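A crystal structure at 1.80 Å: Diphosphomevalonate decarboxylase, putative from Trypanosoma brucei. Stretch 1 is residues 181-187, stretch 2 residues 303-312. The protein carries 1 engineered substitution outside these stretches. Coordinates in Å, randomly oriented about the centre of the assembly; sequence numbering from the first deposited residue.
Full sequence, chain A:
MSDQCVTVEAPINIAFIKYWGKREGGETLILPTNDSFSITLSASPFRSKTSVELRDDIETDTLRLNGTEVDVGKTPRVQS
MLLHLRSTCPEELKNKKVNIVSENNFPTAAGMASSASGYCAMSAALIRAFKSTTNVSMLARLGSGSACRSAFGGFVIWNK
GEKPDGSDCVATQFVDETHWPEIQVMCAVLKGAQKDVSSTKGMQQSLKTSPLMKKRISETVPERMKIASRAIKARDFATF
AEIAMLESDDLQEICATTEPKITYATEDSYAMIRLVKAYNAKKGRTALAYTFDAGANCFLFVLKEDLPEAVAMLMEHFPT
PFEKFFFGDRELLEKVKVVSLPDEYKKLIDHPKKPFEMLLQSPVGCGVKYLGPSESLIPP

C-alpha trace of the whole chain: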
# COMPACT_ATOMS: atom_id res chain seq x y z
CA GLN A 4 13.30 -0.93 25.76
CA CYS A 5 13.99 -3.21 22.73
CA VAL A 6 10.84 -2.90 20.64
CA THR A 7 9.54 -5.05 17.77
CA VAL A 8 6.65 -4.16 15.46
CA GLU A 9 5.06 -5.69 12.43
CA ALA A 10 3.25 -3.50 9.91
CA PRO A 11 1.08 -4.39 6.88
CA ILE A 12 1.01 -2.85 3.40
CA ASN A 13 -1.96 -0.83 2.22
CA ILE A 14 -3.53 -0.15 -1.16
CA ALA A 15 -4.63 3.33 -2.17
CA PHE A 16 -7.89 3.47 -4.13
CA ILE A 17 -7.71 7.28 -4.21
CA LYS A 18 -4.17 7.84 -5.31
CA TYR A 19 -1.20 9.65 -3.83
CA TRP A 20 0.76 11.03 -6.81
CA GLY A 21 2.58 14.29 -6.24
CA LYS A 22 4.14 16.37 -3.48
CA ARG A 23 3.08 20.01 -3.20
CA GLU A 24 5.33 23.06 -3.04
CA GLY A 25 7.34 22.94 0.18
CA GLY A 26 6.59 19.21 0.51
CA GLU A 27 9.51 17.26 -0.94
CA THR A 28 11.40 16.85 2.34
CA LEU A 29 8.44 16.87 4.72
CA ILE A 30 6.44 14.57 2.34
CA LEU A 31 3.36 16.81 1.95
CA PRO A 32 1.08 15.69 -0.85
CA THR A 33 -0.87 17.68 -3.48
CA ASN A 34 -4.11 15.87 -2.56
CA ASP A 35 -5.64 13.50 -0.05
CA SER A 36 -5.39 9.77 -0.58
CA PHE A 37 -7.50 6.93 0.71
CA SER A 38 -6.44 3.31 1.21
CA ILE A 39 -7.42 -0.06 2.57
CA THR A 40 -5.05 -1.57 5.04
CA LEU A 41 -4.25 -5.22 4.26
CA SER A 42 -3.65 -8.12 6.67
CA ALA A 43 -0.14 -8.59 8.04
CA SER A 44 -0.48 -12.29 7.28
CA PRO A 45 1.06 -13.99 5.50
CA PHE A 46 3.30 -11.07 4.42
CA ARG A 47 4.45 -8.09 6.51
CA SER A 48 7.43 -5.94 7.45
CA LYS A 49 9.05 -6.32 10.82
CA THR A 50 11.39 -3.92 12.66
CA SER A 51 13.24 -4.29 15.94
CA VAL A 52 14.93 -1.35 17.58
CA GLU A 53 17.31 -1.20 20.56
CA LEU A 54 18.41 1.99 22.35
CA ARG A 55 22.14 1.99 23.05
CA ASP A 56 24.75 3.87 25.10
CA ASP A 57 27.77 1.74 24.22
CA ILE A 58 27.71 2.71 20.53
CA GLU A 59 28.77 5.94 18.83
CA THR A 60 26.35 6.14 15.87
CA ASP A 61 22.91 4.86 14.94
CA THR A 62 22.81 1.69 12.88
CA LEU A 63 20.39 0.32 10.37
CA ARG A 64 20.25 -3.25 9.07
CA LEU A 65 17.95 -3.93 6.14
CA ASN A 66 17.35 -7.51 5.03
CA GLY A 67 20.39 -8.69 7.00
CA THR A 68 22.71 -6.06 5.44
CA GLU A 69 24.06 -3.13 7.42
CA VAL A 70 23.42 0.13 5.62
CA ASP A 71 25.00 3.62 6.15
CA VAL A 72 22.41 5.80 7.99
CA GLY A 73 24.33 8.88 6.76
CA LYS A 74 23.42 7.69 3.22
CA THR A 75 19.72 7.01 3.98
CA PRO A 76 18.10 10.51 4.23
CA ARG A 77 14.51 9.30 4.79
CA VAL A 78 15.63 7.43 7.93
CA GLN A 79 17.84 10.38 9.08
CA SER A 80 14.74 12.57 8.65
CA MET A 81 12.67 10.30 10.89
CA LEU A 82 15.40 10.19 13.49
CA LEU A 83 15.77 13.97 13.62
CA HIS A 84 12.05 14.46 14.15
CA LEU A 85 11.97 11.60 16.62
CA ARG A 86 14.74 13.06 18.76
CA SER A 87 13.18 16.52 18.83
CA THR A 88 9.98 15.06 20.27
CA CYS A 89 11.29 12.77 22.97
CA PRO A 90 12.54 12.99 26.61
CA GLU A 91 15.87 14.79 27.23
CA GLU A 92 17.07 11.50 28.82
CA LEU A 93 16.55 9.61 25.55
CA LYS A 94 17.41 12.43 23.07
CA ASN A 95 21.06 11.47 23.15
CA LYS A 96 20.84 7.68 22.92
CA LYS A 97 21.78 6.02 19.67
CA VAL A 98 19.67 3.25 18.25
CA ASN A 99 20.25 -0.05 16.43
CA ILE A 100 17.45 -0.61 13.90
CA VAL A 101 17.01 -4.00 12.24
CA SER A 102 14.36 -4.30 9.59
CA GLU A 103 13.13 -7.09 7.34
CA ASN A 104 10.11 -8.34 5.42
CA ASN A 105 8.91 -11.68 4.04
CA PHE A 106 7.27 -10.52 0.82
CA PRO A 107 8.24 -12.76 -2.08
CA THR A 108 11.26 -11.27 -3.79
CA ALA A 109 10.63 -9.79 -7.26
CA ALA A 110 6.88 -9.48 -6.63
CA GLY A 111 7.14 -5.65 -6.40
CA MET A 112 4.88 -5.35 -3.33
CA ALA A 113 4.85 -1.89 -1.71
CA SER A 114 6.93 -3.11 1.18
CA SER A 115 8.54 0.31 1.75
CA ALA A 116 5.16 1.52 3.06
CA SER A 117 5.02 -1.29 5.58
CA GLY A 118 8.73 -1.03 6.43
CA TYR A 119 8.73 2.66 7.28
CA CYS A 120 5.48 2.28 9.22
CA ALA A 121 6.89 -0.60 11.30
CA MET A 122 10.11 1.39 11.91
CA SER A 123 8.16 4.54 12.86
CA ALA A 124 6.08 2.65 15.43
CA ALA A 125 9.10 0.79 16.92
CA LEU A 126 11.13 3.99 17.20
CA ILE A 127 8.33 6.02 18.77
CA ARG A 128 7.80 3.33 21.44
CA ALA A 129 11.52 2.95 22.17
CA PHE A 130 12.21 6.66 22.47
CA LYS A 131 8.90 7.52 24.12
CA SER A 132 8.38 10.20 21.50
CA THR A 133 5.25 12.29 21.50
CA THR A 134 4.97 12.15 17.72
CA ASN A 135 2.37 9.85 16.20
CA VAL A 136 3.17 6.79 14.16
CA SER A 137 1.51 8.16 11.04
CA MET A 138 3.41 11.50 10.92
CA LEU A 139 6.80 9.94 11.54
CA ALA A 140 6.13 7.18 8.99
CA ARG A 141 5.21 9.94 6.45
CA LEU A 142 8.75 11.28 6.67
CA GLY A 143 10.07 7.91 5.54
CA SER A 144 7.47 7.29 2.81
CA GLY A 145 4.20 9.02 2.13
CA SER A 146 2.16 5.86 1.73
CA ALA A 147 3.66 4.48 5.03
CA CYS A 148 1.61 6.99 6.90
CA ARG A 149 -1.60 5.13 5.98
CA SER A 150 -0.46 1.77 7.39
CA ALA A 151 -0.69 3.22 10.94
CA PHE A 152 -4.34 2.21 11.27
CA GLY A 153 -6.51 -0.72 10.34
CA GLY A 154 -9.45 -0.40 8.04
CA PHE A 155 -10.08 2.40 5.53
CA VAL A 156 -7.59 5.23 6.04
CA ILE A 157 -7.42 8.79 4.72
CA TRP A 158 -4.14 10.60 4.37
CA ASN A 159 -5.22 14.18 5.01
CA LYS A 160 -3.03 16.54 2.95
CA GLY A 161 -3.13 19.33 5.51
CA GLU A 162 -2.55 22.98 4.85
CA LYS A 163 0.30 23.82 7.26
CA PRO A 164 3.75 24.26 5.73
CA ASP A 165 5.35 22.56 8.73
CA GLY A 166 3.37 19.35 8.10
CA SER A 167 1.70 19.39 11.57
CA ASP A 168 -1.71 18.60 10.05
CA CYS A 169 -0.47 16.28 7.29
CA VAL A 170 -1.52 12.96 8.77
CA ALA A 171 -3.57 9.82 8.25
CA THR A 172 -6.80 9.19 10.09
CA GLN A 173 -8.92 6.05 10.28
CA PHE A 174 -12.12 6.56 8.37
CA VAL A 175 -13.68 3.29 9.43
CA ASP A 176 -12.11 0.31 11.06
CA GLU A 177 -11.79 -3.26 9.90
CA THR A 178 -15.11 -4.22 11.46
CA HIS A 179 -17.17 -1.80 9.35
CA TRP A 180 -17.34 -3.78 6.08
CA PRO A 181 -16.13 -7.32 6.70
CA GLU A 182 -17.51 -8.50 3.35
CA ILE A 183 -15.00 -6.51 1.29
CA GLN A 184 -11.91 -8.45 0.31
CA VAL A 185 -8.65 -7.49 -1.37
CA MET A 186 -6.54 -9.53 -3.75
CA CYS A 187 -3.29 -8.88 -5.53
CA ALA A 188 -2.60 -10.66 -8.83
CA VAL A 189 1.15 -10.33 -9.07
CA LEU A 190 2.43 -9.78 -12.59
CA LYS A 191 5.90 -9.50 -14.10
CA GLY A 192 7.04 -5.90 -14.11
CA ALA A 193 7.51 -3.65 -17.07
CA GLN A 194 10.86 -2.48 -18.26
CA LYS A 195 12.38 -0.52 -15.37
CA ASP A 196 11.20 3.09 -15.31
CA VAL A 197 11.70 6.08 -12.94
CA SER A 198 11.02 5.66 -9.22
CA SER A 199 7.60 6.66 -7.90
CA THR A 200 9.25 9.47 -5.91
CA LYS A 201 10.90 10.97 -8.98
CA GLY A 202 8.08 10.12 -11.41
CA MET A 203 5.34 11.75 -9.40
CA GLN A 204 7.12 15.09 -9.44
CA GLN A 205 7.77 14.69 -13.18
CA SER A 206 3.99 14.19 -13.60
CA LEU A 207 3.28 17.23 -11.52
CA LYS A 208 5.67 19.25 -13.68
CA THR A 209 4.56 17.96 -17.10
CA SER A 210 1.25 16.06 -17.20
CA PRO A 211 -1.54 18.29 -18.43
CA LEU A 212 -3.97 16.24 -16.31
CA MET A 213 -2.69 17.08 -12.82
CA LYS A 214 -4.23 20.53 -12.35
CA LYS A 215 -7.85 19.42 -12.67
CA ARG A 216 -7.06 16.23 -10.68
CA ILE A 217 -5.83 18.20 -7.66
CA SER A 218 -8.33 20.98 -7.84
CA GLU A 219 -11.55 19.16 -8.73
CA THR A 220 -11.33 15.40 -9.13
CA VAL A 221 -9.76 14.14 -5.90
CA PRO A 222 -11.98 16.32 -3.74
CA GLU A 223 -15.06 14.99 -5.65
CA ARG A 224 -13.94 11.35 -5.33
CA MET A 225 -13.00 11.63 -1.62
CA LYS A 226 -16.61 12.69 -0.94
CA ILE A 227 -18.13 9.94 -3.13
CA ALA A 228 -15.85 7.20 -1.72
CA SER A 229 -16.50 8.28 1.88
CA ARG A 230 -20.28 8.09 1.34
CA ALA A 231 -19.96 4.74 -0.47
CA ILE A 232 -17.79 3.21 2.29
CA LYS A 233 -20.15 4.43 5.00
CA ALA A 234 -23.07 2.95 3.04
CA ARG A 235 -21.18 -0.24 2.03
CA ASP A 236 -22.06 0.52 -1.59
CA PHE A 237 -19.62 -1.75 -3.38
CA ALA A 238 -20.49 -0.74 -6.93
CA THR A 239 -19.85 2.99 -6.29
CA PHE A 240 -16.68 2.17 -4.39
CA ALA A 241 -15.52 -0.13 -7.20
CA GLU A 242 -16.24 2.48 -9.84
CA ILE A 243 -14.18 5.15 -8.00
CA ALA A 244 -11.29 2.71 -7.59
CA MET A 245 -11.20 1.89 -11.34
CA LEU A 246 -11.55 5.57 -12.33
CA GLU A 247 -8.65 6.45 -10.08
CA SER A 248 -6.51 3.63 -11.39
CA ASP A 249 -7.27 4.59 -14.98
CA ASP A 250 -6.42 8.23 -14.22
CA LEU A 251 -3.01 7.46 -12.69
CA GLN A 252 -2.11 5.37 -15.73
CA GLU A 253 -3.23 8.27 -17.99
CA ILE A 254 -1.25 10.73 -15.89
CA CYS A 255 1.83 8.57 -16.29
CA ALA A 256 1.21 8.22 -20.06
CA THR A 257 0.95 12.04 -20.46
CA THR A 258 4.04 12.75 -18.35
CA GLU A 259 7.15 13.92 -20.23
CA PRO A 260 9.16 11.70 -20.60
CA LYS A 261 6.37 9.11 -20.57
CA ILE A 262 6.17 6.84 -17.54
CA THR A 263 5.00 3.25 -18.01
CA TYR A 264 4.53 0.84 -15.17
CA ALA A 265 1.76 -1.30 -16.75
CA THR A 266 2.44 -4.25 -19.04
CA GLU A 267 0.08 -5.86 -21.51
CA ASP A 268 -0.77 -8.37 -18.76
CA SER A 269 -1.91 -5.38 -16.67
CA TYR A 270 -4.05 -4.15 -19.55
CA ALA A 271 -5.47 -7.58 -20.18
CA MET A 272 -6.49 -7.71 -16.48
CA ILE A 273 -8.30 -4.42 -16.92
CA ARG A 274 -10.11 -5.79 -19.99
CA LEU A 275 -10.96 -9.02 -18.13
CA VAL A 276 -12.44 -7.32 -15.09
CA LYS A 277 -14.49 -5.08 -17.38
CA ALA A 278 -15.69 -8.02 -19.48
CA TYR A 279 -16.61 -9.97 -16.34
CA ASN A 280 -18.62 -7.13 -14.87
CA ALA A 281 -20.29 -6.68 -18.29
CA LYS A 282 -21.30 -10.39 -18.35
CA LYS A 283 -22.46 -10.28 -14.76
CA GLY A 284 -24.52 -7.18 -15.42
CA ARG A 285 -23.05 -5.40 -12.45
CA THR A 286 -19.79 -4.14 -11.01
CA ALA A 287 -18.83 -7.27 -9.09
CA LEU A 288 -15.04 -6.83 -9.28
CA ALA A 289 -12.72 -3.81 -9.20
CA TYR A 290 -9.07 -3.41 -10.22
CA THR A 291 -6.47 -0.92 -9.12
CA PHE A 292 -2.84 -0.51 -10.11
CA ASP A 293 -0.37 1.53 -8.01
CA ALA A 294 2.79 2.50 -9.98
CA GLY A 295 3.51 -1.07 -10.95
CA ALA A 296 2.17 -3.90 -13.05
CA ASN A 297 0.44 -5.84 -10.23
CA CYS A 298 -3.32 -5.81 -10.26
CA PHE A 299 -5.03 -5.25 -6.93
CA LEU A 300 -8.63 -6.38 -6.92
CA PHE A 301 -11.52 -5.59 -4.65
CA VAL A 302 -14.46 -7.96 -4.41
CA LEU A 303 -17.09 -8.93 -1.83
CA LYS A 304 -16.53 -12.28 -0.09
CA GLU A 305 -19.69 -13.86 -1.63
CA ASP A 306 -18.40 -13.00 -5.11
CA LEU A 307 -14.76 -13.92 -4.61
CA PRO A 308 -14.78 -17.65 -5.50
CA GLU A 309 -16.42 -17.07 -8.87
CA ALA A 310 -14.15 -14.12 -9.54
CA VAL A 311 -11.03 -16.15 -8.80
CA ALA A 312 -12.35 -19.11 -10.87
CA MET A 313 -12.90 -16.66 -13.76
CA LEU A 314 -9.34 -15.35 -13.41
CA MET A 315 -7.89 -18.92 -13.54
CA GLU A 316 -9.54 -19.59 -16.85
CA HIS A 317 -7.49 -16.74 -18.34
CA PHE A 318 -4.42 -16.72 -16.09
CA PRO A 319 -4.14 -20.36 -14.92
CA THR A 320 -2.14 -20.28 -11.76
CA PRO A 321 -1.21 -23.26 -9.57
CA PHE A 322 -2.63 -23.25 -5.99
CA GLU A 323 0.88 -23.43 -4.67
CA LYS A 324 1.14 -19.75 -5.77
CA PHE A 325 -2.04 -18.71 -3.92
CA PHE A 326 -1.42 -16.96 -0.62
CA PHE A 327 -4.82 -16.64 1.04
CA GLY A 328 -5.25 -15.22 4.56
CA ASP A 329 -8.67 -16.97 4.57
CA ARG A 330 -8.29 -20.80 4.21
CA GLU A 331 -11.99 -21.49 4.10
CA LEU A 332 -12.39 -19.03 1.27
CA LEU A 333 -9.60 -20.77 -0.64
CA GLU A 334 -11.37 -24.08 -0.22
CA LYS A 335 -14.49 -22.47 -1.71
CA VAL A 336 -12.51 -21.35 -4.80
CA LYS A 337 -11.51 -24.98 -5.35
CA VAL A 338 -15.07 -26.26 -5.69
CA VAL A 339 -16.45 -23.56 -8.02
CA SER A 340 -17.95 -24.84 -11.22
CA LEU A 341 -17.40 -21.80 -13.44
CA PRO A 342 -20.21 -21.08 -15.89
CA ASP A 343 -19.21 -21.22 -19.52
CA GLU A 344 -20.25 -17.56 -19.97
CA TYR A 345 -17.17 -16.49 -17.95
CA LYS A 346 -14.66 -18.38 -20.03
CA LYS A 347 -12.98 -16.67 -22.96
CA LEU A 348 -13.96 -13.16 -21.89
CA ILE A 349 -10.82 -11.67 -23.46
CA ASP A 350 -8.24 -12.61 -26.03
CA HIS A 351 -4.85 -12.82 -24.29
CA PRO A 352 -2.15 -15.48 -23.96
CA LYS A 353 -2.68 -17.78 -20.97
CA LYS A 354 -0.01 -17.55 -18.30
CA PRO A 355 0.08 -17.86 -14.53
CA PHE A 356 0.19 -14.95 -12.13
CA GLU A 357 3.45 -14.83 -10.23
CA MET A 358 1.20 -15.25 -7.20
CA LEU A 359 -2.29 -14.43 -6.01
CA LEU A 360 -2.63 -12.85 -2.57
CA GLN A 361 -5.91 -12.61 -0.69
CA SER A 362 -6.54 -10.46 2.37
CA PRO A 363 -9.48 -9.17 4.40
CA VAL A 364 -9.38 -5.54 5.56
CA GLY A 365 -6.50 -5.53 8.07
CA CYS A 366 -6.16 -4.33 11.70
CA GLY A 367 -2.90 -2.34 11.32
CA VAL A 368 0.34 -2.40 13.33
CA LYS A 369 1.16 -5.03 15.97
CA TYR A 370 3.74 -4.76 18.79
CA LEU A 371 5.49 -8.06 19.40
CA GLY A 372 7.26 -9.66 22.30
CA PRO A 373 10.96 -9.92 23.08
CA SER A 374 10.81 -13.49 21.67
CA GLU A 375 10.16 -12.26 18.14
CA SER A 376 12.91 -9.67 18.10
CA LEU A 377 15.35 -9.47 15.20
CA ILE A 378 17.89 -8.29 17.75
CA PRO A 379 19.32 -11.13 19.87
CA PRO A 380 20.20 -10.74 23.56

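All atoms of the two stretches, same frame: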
# COMPACT_ATOMS: atom_id res chain seq x y z
N PRO A 181 -16.90 -6.08 6.73
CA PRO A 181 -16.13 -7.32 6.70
C PRO A 181 -16.27 -8.11 5.40
O PRO A 181 -15.46 -8.98 5.13
CB PRO A 181 -16.73 -8.15 7.86
CG PRO A 181 -18.00 -7.51 8.23
CD PRO A 181 -17.94 -6.07 7.78
N GLU A 182 -17.32 -7.83 4.62
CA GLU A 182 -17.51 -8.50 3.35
C GLU A 182 -16.46 -8.15 2.29
O GLU A 182 -16.15 -8.96 1.42
CB GLU A 182 -18.86 -8.22 2.78
CG GLU A 182 -19.96 -8.72 3.63
CD GLU A 182 -20.45 -7.73 4.72
OE1 GLU A 182 -19.83 -6.66 5.03
OE2 GLU A 182 -21.51 -8.06 5.29
N ILE A 183 -15.92 -6.96 2.36
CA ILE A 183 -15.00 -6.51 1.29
C ILE A 183 -13.65 -7.21 1.46
O ILE A 183 -13.08 -7.40 2.58
CB ILE A 183 -15.02 -4.94 1.15
CG1 ILE A 183 -14.48 -4.49 -0.24
CG2 ILE A 183 -14.38 -4.34 2.31
CD1 ILE A 183 -14.81 -3.10 -0.59
N GLN A 184 -13.14 -7.68 0.32
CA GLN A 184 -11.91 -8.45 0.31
C GLN A 184 -10.97 -7.84 -0.68
O GLN A 184 -11.42 -7.20 -1.63
CB GLN A 184 -12.17 -9.89 -0.16
CG GLN A 184 -13.13 -10.71 0.70
CD GLN A 184 -12.67 -10.89 2.13
OE1 GLN A 184 -11.62 -11.45 2.38
NE2 GLN A 184 -13.50 -10.48 3.10
N VAL A 185 -9.67 -8.03 -0.46
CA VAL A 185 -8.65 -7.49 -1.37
C VAL A 185 -7.82 -8.64 -1.92
O VAL A 185 -7.44 -9.57 -1.17
CB VAL A 185 -7.69 -6.57 -0.62
CG1 VAL A 185 -6.62 -5.98 -1.59
CG2 VAL A 185 -8.47 -5.45 0.08
N MET A 186 -7.51 -8.59 -3.21
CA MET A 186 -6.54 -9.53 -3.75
C MET A 186 -5.46 -8.78 -4.47
O MET A 186 -5.61 -7.62 -4.78
CB MET A 186 -7.21 -10.57 -4.63
CG MET A 186 -8.23 -11.47 -3.93
SD MET A 186 -8.90 -12.75 -5.02
CE MET A 186 -10.02 -11.87 -6.11
N CYS A 187 -4.33 -9.43 -4.67
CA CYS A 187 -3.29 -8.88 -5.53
C CYS A 187 -2.85 -10.01 -6.49
O CYS A 187 -2.33 -11.02 -6.06
CB CYS A 187 -2.15 -8.36 -4.74
SG CYS A 187 -0.93 -7.55 -5.79
N LEU A 303 -16.44 -8.44 -3.06
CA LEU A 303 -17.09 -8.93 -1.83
C LEU A 303 -16.84 -10.41 -1.66
O LEU A 303 -16.76 -11.14 -2.64
CB LEU A 303 -18.57 -8.66 -1.87
CG LEU A 303 -18.95 -7.17 -1.91
CD1 LEU A 303 -20.50 -6.94 -1.79
CD2 LEU A 303 -18.19 -6.32 -0.87
N LYS A 304 -16.77 -10.87 -0.40
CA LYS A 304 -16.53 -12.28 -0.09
C LYS A 304 -17.41 -13.27 -0.86
O LYS A 304 -16.92 -14.25 -1.42
CB LYS A 304 -16.70 -12.48 1.42
CG LYS A 304 -16.02 -13.71 1.92
CD LYS A 304 -15.88 -13.76 3.45
CE LYS A 304 -15.11 -15.07 3.74
NZ LYS A 304 -15.06 -15.63 5.18
N GLU A 305 -18.71 -13.03 -0.88
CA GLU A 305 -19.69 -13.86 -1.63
C GLU A 305 -19.32 -14.04 -3.11
O GLU A 305 -19.59 -15.09 -3.73
CB GLU A 305 -21.11 -13.30 -1.47
CG GLU A 305 -21.31 -11.93 -2.07
CD GLU A 305 -22.52 -11.16 -1.48
OE1 GLU A 305 -23.67 -11.69 -1.58
OE2 GLU A 305 -22.29 -10.06 -0.89
N ASP A 306 -18.69 -13.02 -3.69
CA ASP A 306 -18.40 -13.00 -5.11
C ASP A 306 -16.99 -13.49 -5.41
O ASP A 306 -16.65 -13.69 -6.56
CB ASP A 306 -18.54 -11.58 -5.64
CG ASP A 306 -20.00 -11.13 -5.74
OD1 ASP A 306 -20.86 -12.00 -5.94
OD2 ASP A 306 -20.28 -9.90 -5.64
N LEU A 307 -16.18 -13.71 -4.39
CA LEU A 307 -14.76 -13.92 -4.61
C LEU A 307 -14.50 -15.26 -5.30
O LEU A 307 -13.66 -15.30 -6.18
CB LEU A 307 -13.98 -13.77 -3.32
CG LEU A 307 -12.44 -13.88 -3.43
CD1 LEU A 307 -11.73 -12.99 -2.37
CD2 LEU A 307 -11.88 -15.30 -3.44
N PRO A 308 -15.11 -16.37 -4.84
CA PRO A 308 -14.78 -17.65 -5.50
C PRO A 308 -15.02 -17.66 -6.98
O PRO A 308 -14.11 -18.14 -7.73
CB PRO A 308 -15.68 -18.66 -4.77
CG PRO A 308 -15.68 -18.02 -3.33
CD PRO A 308 -16.01 -16.62 -3.71
N GLU A 309 -16.15 -17.12 -7.44
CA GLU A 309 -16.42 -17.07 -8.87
C GLU A 309 -15.41 -16.20 -9.56
O GLU A 309 -14.92 -16.56 -10.64
CB GLU A 309 -17.81 -16.54 -9.21
CG GLU A 309 -18.18 -16.71 -10.70
CD GLU A 309 -19.56 -16.21 -11.01
OE1 GLU A 309 -19.71 -14.97 -11.23
OE2 GLU A 309 -20.49 -17.05 -11.02
N ALA A 310 -15.12 -15.05 -8.95
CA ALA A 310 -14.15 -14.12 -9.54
C ALA A 310 -12.79 -14.79 -9.75
O ALA A 310 -12.18 -14.66 -10.81
CB ALA A 310 -14.08 -12.79 -8.67
N VAL A 311 -12.30 -15.50 -8.74
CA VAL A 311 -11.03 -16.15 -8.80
C VAL A 311 -11.06 -17.31 -9.81
O VAL A 311 -10.11 -17.46 -10.60
CB VAL A 311 -10.55 -16.59 -7.42
CG1 VAL A 311 -9.27 -17.43 -7.55
CG2 VAL A 311 -10.37 -15.38 -6.50
N ALA A 312 -12.16 -18.06 -9.84
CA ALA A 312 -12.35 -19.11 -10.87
C ALA A 312 -12.27 -18.52 -12.29
O ALA A 312 -11.63 -19.11 -13.19
CB ALA A 312 -13.72 -19.84 -10.71

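Residues 183-187 form a β-strand, and residues 307-312 belong to a helix that continues later in the chain. The two axes run nearly parallel, 19° apart, and approach to 11.3 Å. The backbones meet at the start of the strand. Ile-183 and Leu-303 form an antiparallel, non-hydrogen-bonded bridge pair, with CA atoms 4.5 Å apart. One hydrogen bond crosses between the stretches, from Lys-304 N to Glu-182 O at 2.7 Å. The same Glu-182 O receives a CA-H...O contact from Leu-303 CA at 3.4 Å. The side-chain ends of Glu-182 and Lys-304 lead away, which keeps their charges outside the contact.

Ile-183 and Leu-303 share a face of the sheet, and Ile-183 CB lies 4.0 Å from Leu-303 CD2. Gln-184 and Met-186 alternate with Val-185, which points away, so both are directed toward the helix. The aliphatic part of Gln-184 packs here: Gln-184 CB is 3.8 Å from Leu-307 CD1, and Gln-184 CG is 4.0 Å from Lys-304 CB. Gln-184 NE2 makes a weak hydrogen bond to Glu-182 O at 3.5 Å, and Gln-184 OE1 is hydrogen-bonded elsewhere in the structure. The long, unbranched Met-186 reaches the helix with its sulfur. Met-186 SD lies 3.9 Å from Leu-307 CD1 and 3.4 Å from Val-311 CG2. Leu-307 and Val-311, one helical turn apart, supply a buried apolar surface suited to it. The contact buries 410 Å² in total.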